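Local atomic coordinates of endo-1,3-beta-glucanase (Streptomyces sioyaensis, PDB entry 3DGT), a protein that probably hydrolyses internal linkages in 1,3-beta-glucans, this chain being the catalytic domain, from glycoside hydrolase family 16, of a longer secreted protein. Residues Pro168-Glu171 and Thr172-Ile175; Gln216-Thr219 and Ala220-Asp224; Thr227-Asn230 and Ala231-Gly235. All blocks are in the same frame, centred on the assembly; numbering follows the deposited sequence.

Contact 1 (Pro168-Glu171 and Thr172-Ile175); sequences PCNE and TSGI
The carbonyl oxygen of Asn170 receives the amide of Gly174, with Gly174 N 3.0 Å from Asn170 O and an N-H...O angle of 144°. The donor stands well above the carbonyl plane, off the lone pairs, and the bond closes the turn from Asn170 to Gly174. Within this turn the peptide between Glu171 and Thr172 is cis, which helps turn the chain. Gly174 has a positive phi, a conformation that favours glycine, and its CA lies 2.9 Å from Cys169 O in a CA-H...O contact. On the outside, Asn170 ND2 lies 3.9 Å from Ser173 CB.

Glu171 folds back on the same turn. Its chain bends at chi2 (-63°), bringing OE1 to 3.4 Å from Thr172 CA, while CD approaches the CA of Gly174 at 4.0 Å. The other carboxylate oxygen, OE2, accepts the backbone N-H of Cys161, which gives this buried acid a polar partner. Cys161 is also the disulfide mate of Cys169, so the turn is tied to the same neighbour twice. Beside the disulfide, the CD1 tip of Ile175 rests 4.1 Å from Cys169 SG, an apolar contact where strand 175-179 starts. Asn170, with both phi and psi near +50°, and Glu171 together form a G1 beta bulge in this disulfide-linked loop between strands 155-160 and 175-179.

Contact 2 (Gln216-Thr219 and Ala220-Asp224); sequences QTVT and ANQMD. Unlike the reference sequence in segment 220-224: Gln222 (reference His).
Thr219 makes two hydrogen bonds to the residues that follow it, one through its backbone carbonyl and one through its hydroxyl. Gln222 N donates to Thr219 O over 3.0 Å in a nearly straight bond (161°) from above the carbonyl plane. With Ala220 and Asn221 as its central residues, this is a type I turn, and it opens the 3-10 segment 220-222. A weak bond from Met223 N to Ala220 O, 3.3 Å long, continues the winding. The turn ends strand 213-219, paired with strand 205-210 in the jelly-roll sandwich of family 16, where Val218 and Ala220 make backbone bonds to Ile206 and Glu204.

The hydroxyl acts as a donor: Thr219 OG1 lies 2.6 Å from Asn221 OD1, tilted from the plane of the amide. A chi1 of 60° turns the Asn221 amide back over its own backbone toward Thr219. A valine in place of Thr219 would probably leave Asn221 OD1 without this donor and its amide freer to turn.

The long Gln222 side chain returns alongside the strand, its CG 3.8 Å from Thr219 OG1. On the more buried side, Val218 CG1 meets Met223 CE at 4.3 Å. Beyond the turn, Asp224 takes the N-cap position of helix 225-232, its OD1 bonded to Thr227 OG1. The carbonyl and hydroxyl of Thr219 are thus both engaged by the turn, while methionine and valine supply an apolar inner side.

Contact 3 (Thr227-Asn230 and Ala231-Gly235); sequences TWTN and ATNHG
Trp228 lies with one indole face against Thr232, one turn further along helix 225-232 near its C-terminal end. Thr232 CG2 stands 3.9 Å from the centroid of the six-membered ring and only 4° off its normal, a CH-pi contact, while OG1 hovers above the same face, offset toward the pyrrole rim. Ala220 CB covers the opposite face, and Trp228 NE1 donates to Glu204. The imidazole of His234 is held at its edge: NE2 donates to Asn230 O over 2.9 Å, with the oxygen close to the ring plane, and ND1 reaches Gly235 O at 2.8 Å. Two bonds therefore fix its rotation, and the carbonyl carbon of Thr232 lies over one of its faces.

In Thr232 a chi1 of 71° tucks OG1 back over its own main chain, from where it bonds Trp228 O at 2.8 Å; that oxygen also takes a weak bond from Thr232 N. Ala231 N pairs with Thr227 O in the regular helical way. An inverse gamma turn about Asn233 takes the chain away from the helix; Asn233 N donates to Thr229 O at 2.8 Å, while its CB packs 3.9 Å from Thr229 CG2.

Each contact is an uninterrupted run of chain, and the three follow in series, with neither nesting nor crossing. Contact 1 closes a turn in the loop between strands 155-160 and 175-179. After the hairpin of strands 205-210 and 213-219, contact 2 turns the chain from the second of these into helix 225-232, where contact 3 takes over and leads to strand 236-244. In space they gather on one another: Pro168 CB of contact 1 packs 3.7 Å from Met223 CB of contact 2, and Pro168 CG also reaches Thr227 CG2. Met223 SD meets Trp228 CE3 of contact 3 at 3.8 Å, so the 168-175 loop, the 220-224 turn and helix 225-232 pack together.

Contact 1 (Pro168-Glu171 and Thr172-Ile175)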
ATOM      1  N   PRO A 168     -15.174  10.931 -11.950  1.00 15.35           N
ATOM      2  CA  PRO A 168     -14.605  12.070 -11.222  1.00 15.63           C
ATOM      3  C   PRO A 168     -13.196  11.815 -10.707  1.00 15.37           C
ATOM      4  O   PRO A 168     -12.452  12.767 -10.423  1.00 15.83           O
ATOM      5  CB  PRO A 168     -15.572  12.249 -10.049  1.00 15.69           C
ATOM      6  CG  PRO A 168     -16.182  10.875  -9.862  1.00 15.72           C
ATOM      7  CD  PRO A 168     -16.327  10.335 -11.247  1.00 15.42           C
ATOM      8  N   CYS A 169     -12.822  10.547 -10.579  1.00 14.92           N
ATOM      9  CA  CYS A 169     -11.503  10.215 -10.080  1.00 15.15           C
ATOM     10  C   CYS A 169     -10.494   9.903 -11.190  1.00 15.21           C
ATOM     11  O   CYS A 169      -9.397   9.419 -10.915  1.00 16.13           O
ATOM     12  CB  CYS A 169     -11.620   9.118  -9.020  1.00 14.91           C
ATOM     13  SG  CYS A 169     -12.897   9.579  -7.764  1.00 16.94           S
ATOM     14  N   ASN A 170     -10.860  10.211 -12.438  1.00 15.00           N
ATOM     15  CA  ASN A 170      -9.939  10.115 -13.577  1.00 15.43           C
ATOM     16  C   ASN A 170      -9.281   8.736 -13.644  1.00 14.83           C
ATOM     17  O   ASN A 170      -8.059   8.617 -13.723  1.00 14.92           O
ATOM     18  CB  ASN A 170      -8.876  11.227 -13.484  1.00 16.37           C
ATOM     19  CG  ASN A 170      -7.976  11.308 -14.722  1.00 18.55           C
ATOM     20  OD1 ASN A 170      -8.368  10.920 -15.819  1.00 22.38           O
ATOM     21  ND2 ASN A 170      -6.766  11.824 -14.537  1.00 21.65           N
ATOM     22  N   GLU A 171     -10.095   7.689 -13.594  1.00 14.45           N
ATOM     23  CA  GLU A 171      -9.559   6.331 -13.567  1.00 14.46           C
ATOM     24  C   GLU A 171      -9.046   5.929 -14.948  1.00 14.25           C
ATOM     25  O   GLU A 171      -9.640   6.303 -15.957  1.00 14.80           O
ATOM     26  CB  GLU A 171     -10.615   5.361 -13.032  1.00 14.12           C
ATOM     27  CG  GLU A 171     -11.063   5.673 -11.598  1.00 14.12           C
ATOM     28  CD  GLU A 171      -9.940   5.558 -10.578  1.00 13.56           C
ATOM     29  OE1 GLU A 171      -8.914   4.923 -10.902  1.00 12.16           O
ATOM     30  OE2 GLU A 171     -10.086   6.090  -9.450  1.00 13.16           O
ATOM     31  N   THR A 172      -7.959   5.163 -15.024  1.00 14.16           N
ATOM     32  CA  THR A 172      -7.332   4.467 -13.894  1.00 14.25           C
ATOM     33  C   THR A 172      -6.187   5.211 -13.219  1.00 14.51           C
ATOM     34  O   THR A 172      -5.511   4.647 -12.356  1.00 14.86           O
ATOM     35  CB  THR A 172      -6.772   3.106 -14.339  1.00 14.64           C
ATOM     36  OG1 THR A 172      -5.828   3.307 -15.401  1.00 15.45           O
ATOM     37  CG2 THR A 172      -7.896   2.170 -14.801  1.00 14.23           C
ATOM     38  N   SER A 173      -5.961   6.460 -13.609  1.00 14.77           N
ATOM     39  CA  SER A 173      -4.934   7.261 -12.963  1.00 15.43           C
ATOM     40  C   SER A 173      -5.276   7.544 -11.503  1.00 15.10           C
ATOM     41  O   SER A 173      -4.395   7.519 -10.649  1.00 15.02           O
ATOM     42  CB  SER A 173      -4.701   8.562 -13.720  1.00 16.14           C
ATOM     43  OG  SER A 173      -4.263   8.291 -15.036  1.00 19.59           O
ATOM     44  N   GLY A 174      -6.553   7.787 -11.212  1.00 14.52           N
ATOM     45  CA  GLY A 174      -6.957   8.176  -9.863  1.00 14.20           C
ATOM     46  C   GLY A 174      -6.571   9.618  -9.591  1.00 13.78           C
ATOM     47  O   GLY A 174      -6.012  10.297 -10.458  1.00 14.24           O
ATOM     48  N   ILE A 175      -6.877  10.090  -8.386  1.00 13.63           N
ATOM     49  CA  ILE A 175      -6.501  11.432  -7.957  1.00 13.79           C
ATOM     50  C   ILE A 175      -5.213  11.275  -7.159  1.00 13.54           C
ATOM     51  O   ILE A 175      -5.239  10.877  -5.990  1.00 13.47           O
ATOM     52  CB  ILE A 175      -7.610  12.097  -7.107  1.00 13.78           C
ATOM     53  CG1 ILE A 175      -8.942  12.101  -7.873  1.00 14.19           C
ATOM     54  CG2 ILE A 175      -7.206  13.529  -6.700  1.00 14.64           C
ATOM     55  CD1 ILE A 175     -10.149  12.557  -7.047  1.00 14.25           C
TER

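Contact 2 (Gln216-Thr219 and Ala220-Asp224)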
ATOM      1  N   GLN A 216      -0.166  15.185  -1.663  1.00 13.67           N
ATOM      2  CA  GLN A 216      -1.454  15.031  -2.325  1.00 14.21           C
ATOM      3  C   GLN A 216      -2.580  15.195  -1.327  1.00 14.83           C
ATOM      4  O   GLN A 216      -2.557  14.598  -0.250  1.00 15.14           O
ATOM      5  CB  GLN A 216      -1.564  13.670  -3.025  1.00 14.54           C
ATOM      6  CG  GLN A 216      -2.941  13.410  -3.674  1.00 15.31           C
ATOM      7  CD  GLN A 216      -3.208  14.305  -4.882  1.00 16.78           C
ATOM      8  OE1 GLN A 216      -2.375  14.411  -5.782  1.00 19.14           O
ATOM      9  NE2 GLN A 216      -4.374  14.955  -4.905  1.00 16.37           N
ATOM     10  N   THR A 217      -3.551  16.025  -1.693  1.00 15.51           N
ATOM     11  CA  THR A 217      -4.777  16.161  -0.923  1.00 16.20           C
ATOM     12  C   THR A 217      -5.961  15.893  -1.843  1.00 15.90           C
ATOM     13  O   THR A 217      -5.970  16.301  -3.013  1.00 16.65           O
ATOM     14  CB  THR A 217      -4.912  17.555  -0.282  1.00 16.49           C
ATOM     15  OG1 THR A 217      -3.689  17.913   0.374  1.00 18.83           O
ATOM     16  CG2 THR A 217      -6.040  17.575   0.756  1.00 18.28           C
ATOM     17  N   VAL A 218      -6.946  15.188  -1.302  1.00 15.03           N
ATOM     18  CA  VAL A 218      -8.190  14.902  -2.009  1.00 14.73           C
ATOM     19  C   VAL A 218      -9.304  15.431  -1.119  1.00 14.47           C
ATOM     20  O   VAL A 218      -9.289  15.219   0.087  1.00 14.74           O
ATOM     21  CB  VAL A 218      -8.364  13.377  -2.262  1.00 14.86           C
ATOM     22  CG1 VAL A 218      -9.617  13.094  -3.093  1.00 16.33           C
ATOM     23  CG2 VAL A 218      -7.128  12.798  -2.961  1.00 16.16           C
ATOM     24  N   THR A 219     -10.262  16.149  -1.700  1.00 14.04           N
ATOM     25  CA  THR A 219     -11.406  16.633  -0.920  1.00 14.01           C
ATOM     26  C   THR A 219     -12.709  16.084  -1.471  1.00 14.23           C
ATOM     27  O   THR A 219     -12.818  15.778  -2.658  1.00 14.23           O
ATOM     28  CB  THR A 219     -11.474  18.168  -0.858  1.00 14.00           C
ATOM     29  OG1 THR A 219     -11.612  18.691  -2.181  1.00 13.93           O
ATOM     30  CG2 THR A 219     -10.224  18.756  -0.219  1.00 13.62           C
ATOM     31  N   ALA A 220     -13.704  15.981  -0.591  1.00 14.48           N
ATOM     32  CA  ALA A 220     -14.983  15.355  -0.921  1.00 15.18           C
ATOM     33  C   ALA A 220     -15.693  16.034  -2.075  1.00 15.67           C
ATOM     34  O   ALA A 220     -16.422  15.376  -2.817  1.00 16.98           O
ATOM     35  CB  ALA A 220     -15.884  15.328   0.293  1.00 15.01           C
ATOM     36  N   ASN A 221     -15.487  17.339  -2.232  1.00 15.75           N
ATOM     37  CA  ASN A 221     -16.200  18.087  -3.252  1.00 16.41           C
ATOM     38  C   ASN A 221     -15.634  17.864  -4.658  1.00 16.33           C
ATOM     39  O   ASN A 221     -16.154  18.432  -5.634  1.00 17.21           O
ATOM     40  CB  ASN A 221     -16.238  19.576  -2.897  1.00 16.75           C
ATOM     41  CG  ASN A 221     -14.861  20.174  -2.771  1.00 16.24           C
ATOM     42  OD1 ASN A 221     -14.001  19.647  -2.062  1.00 16.76           O
ATOM     43  ND2 ASN A 221     -14.640  21.281  -3.456  1.00 17.48           N
ATOM     44  N   GLN A 222     -14.590  17.032  -4.771  1.00 16.08           N
ATOM     45  CA  GLN A 222     -14.043  16.649  -6.082  1.00 16.37           C
ATOM     46  C   GLN A 222     -14.922  15.631  -6.794  1.00 16.40           C
ATOM     47  O   GLN A 222     -14.669  15.284  -7.944  1.00 17.40           O
ATOM     48  CB  GLN A 222     -12.616  16.102  -5.970  1.00 16.11           C
ATOM     49  CG  GLN A 222     -11.587  17.162  -5.641  1.00 15.78           C
ATOM     50  CD  GLN A 222     -10.174  16.621  -5.684  1.00 16.04           C
ATOM     51  OE1 GLN A 222      -9.575  16.467  -6.746  1.00 18.42           O
ATOM     52  NE2 GLN A 222      -9.635  16.336  -4.526  1.00 14.33           N
ATOM     53  N   MET A 223     -15.943  15.134  -6.103  1.00 16.66           N
ATOM     54  CA  MET A 223     -16.863  14.156  -6.683  1.00 16.62           C
ATOM     55  C   MET A 223     -18.243  14.376  -6.068  1.00 17.21           C
ATOM     56  O   MET A 223     -18.375  15.148  -5.115  1.00 17.22           O
ATOM     57  CB  MET A 223     -16.349  12.727  -6.431  1.00 17.16           C
ATOM     58  CG  MET A 223     -16.177  12.380  -4.953  1.00 16.11           C
ATOM     59  SD  MET A 223     -14.990  11.060  -4.633  1.00 15.52           S
ATOM     60  CE  MET A 223     -13.458  11.976  -4.707  1.00 16.96           C
ATOM     61  N   ASP A 224     -19.273  13.722  -6.605  1.00 17.66           N
ATOM     62  CA  ASP A 224     -20.600  13.867  -6.013  1.00 18.67           C
ATOM     63  C   ASP A 224     -20.720  13.120  -4.677  1.00 18.58           C
ATOM     64  O   ASP A 224     -19.851  12.301  -4.337  1.00 18.22           O
ATOM     65  CB  ASP A 224     -21.738  13.553  -7.013  1.00 19.27           C
ATOM     66  CG  ASP A 224     -21.801  12.095  -7.445  1.00 21.69           C
ATOM     67  OD1 ASP A 224     -21.304  11.205  -6.732  1.00 23.49           O
ATOM     68  OD2 ASP A 224     -22.410  11.840  -8.513  1.00 24.67           O
TER

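Contact 3 (Thr227-Asn230 and Ala231-Gly235)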
ATOM      1  N   THR A 227     -20.626   9.220  -4.786  1.00 15.66           N
ATOM      2  CA  THR A 227     -19.285   8.705  -5.082  1.00 15.48           C
ATOM      3  C   THR A 227     -18.395   8.730  -3.828  1.00 15.24           C
ATOM      4  O   THR A 227     -17.692   7.755  -3.526  1.00 14.80           O
ATOM      5  CB  THR A 227     -18.645   9.477  -6.254  1.00 15.27           C
ATOM      6  OG1 THR A 227     -19.450   9.292  -7.427  1.00 17.18           O
ATOM      7  CG2 THR A 227     -17.243   8.971  -6.560  1.00 15.10           C
ATOM      8  N   TRP A 228     -18.456   9.828  -3.076  1.00 14.78           N
ATOM      9  CA  TRP A 228     -17.660   9.960  -1.851  1.00 14.70           C
ATOM     10  C   TRP A 228     -18.119   8.971  -0.790  1.00 15.10           C
ATOM     11  O   TRP A 228     -17.296   8.336  -0.133  1.00 14.89           O
ATOM     12  CB  TRP A 228     -17.701  11.404  -1.333  1.00 14.83           C
ATOM     13  CG  TRP A 228     -16.860  11.655  -0.093  1.00 14.23           C
ATOM     14  CD1 TRP A 228     -17.318  11.812   1.185  1.00 15.27           C
ATOM     15  CD2 TRP A 228     -15.428  11.772  -0.021  1.00 14.36           C
ATOM     16  NE1 TRP A 228     -16.267  12.026   2.047  1.00 14.64           N
ATOM     17  CE2 TRP A 228     -15.095  12.009   1.333  1.00 14.89           C
ATOM     18  CE3 TRP A 228     -14.397  11.714  -0.970  1.00 15.26           C
ATOM     19  CZ2 TRP A 228     -13.768  12.176   1.762  1.00 15.21           C
ATOM     20  CZ3 TRP A 228     -13.076  11.889  -0.542  1.00 15.49           C
ATOM     21  CH2 TRP A 228     -12.780  12.118   0.811  1.00 15.49           C
ATOM     22  N   THR A 229     -19.433   8.845  -0.641  1.00 15.59           N
ATOM     23  CA  THR A 229     -20.061   7.897   0.286  1.00 16.20           C
ATOM     24  C   THR A 229     -19.639   6.463  -0.033  1.00 15.59           C
ATOM     25  O   THR A 229     -19.251   5.704   0.860  1.00 15.26           O
ATOM     26  CB  THR A 229     -21.616   8.020   0.210  1.00 16.54           C
ATOM     27  OG1 THR A 229     -22.012   9.337   0.607  1.00 21.34           O
ATOM     28  CG2 THR A 229     -22.301   6.989   1.097  1.00 18.71           C
ATOM     29  N   ASN A 230     -19.746   6.090  -1.304  1.00 15.12           N
ATOM     30  CA  ASN A 230     -19.391   4.746  -1.743  1.00 14.78           C
ATOM     31  C   ASN A 230     -17.921   4.452  -1.476  1.00 14.22           C
ATOM     32  O   ASN A 230     -17.562   3.332  -1.113  1.00 14.42           O
ATOM     33  CB  ASN A 230     -19.700   4.570  -3.232  1.00 15.05           C
ATOM     34  CG  ASN A 230     -21.189   4.548  -3.523  1.00 16.75           C
ATOM     35  OD1 ASN A 230     -22.006   4.355  -2.624  1.00 18.32           O
ATOM     36  ND2 ASN A 230     -21.547   4.758  -4.782  1.00 18.31           N
ATOM     37  N   ALA A 231     -17.083   5.471  -1.660  1.00 13.55           N
ATOM     38  CA  ALA A 231     -15.645   5.310  -1.519  1.00 13.13           C
ATOM     39  C   ALA A 231     -15.161   5.365  -0.078  1.00 13.31           C
ATOM     40  O   ALA A 231     -14.106   4.807   0.221  1.00 13.33           O
ATOM     41  CB  ALA A 231     -14.898   6.336  -2.369  1.00 12.59           C
ATOM     42  N   THR A 232     -15.906   6.026   0.811  1.00 13.20           N
ATOM     43  CA  THR A 232     -15.386   6.301   2.157  1.00 14.24           C
ATOM     44  C   THR A 232     -16.303   5.983   3.334  1.00 14.47           C
ATOM     45  O   THR A 232     -15.842   6.019   4.476  1.00 14.66           O
ATOM     46  CB  THR A 232     -14.900   7.767   2.319  1.00 14.31           C
ATOM     47  OG1 THR A 232     -16.028   8.645   2.326  1.00 15.06           O
ATOM     48  CG2 THR A 232     -13.972   8.173   1.195  1.00 15.60           C
ATOM     49  N   ASN A 233     -17.577   5.683   3.090  1.00 15.07           N
ATOM     50  CA  ASN A 233     -18.474   5.430   4.222  1.00 15.38           C
ATOM     51  C   ASN A 233     -18.477   3.977   4.685  1.00 15.27           C
ATOM     52  O   ASN A 233     -19.494   3.284   4.643  1.00 16.04           O
ATOM     53  CB  ASN A 233     -19.900   5.958   4.002  1.00 16.35           C
ATOM     54  CG  ASN A 233     -20.708   5.968   5.301  1.00 18.72           C
ATOM     55  OD1 ASN A 233     -20.142   6.122   6.388  1.00 23.13           O
ATOM     56  ND2 ASN A 233     -22.013   5.761   5.195  1.00 23.07           N
ATOM     57  N   HIS A 234     -17.317   3.547   5.166  1.00 14.17           N
ATOM     58  CA  HIS A 234     -17.080   2.181   5.599  1.00 13.47           C
ATOM     59  C   HIS A 234     -15.656   2.107   6.123  1.00 13.04           C
ATOM     60  O   HIS A 234     -14.866   3.036   5.930  1.00 12.58           O
ATOM     61  CB  HIS A 234     -17.250   1.197   4.430  1.00 13.16           C
ATOM     62  CG  HIS A 234     -16.612   1.653   3.154  1.00 13.08           C
ATOM     63  ND1 HIS A 234     -15.249   1.790   3.015  1.00 12.88           N
ATOM     64  CD2 HIS A 234     -17.148   2.003   1.959  1.00 12.92           C
ATOM     65  CE1 HIS A 234     -14.971   2.208   1.794  1.00 13.98           C
ATOM     66  NE2 HIS A 234     -16.106   2.345   1.130  1.00 13.92           N
ATOM     67  N   GLY A 235     -15.331   1.002   6.779  1.00 12.80           N
ATOM     68  CA  GLY A 235     -13.945   0.710   7.111  1.00 12.74           C
ATOM     69  C   GLY A 235     -13.105   0.423   5.879  1.00 12.73           C
ATOM     70  O   GLY A 235     -13.618   0.298   4.751  1.00 13.04           O
TER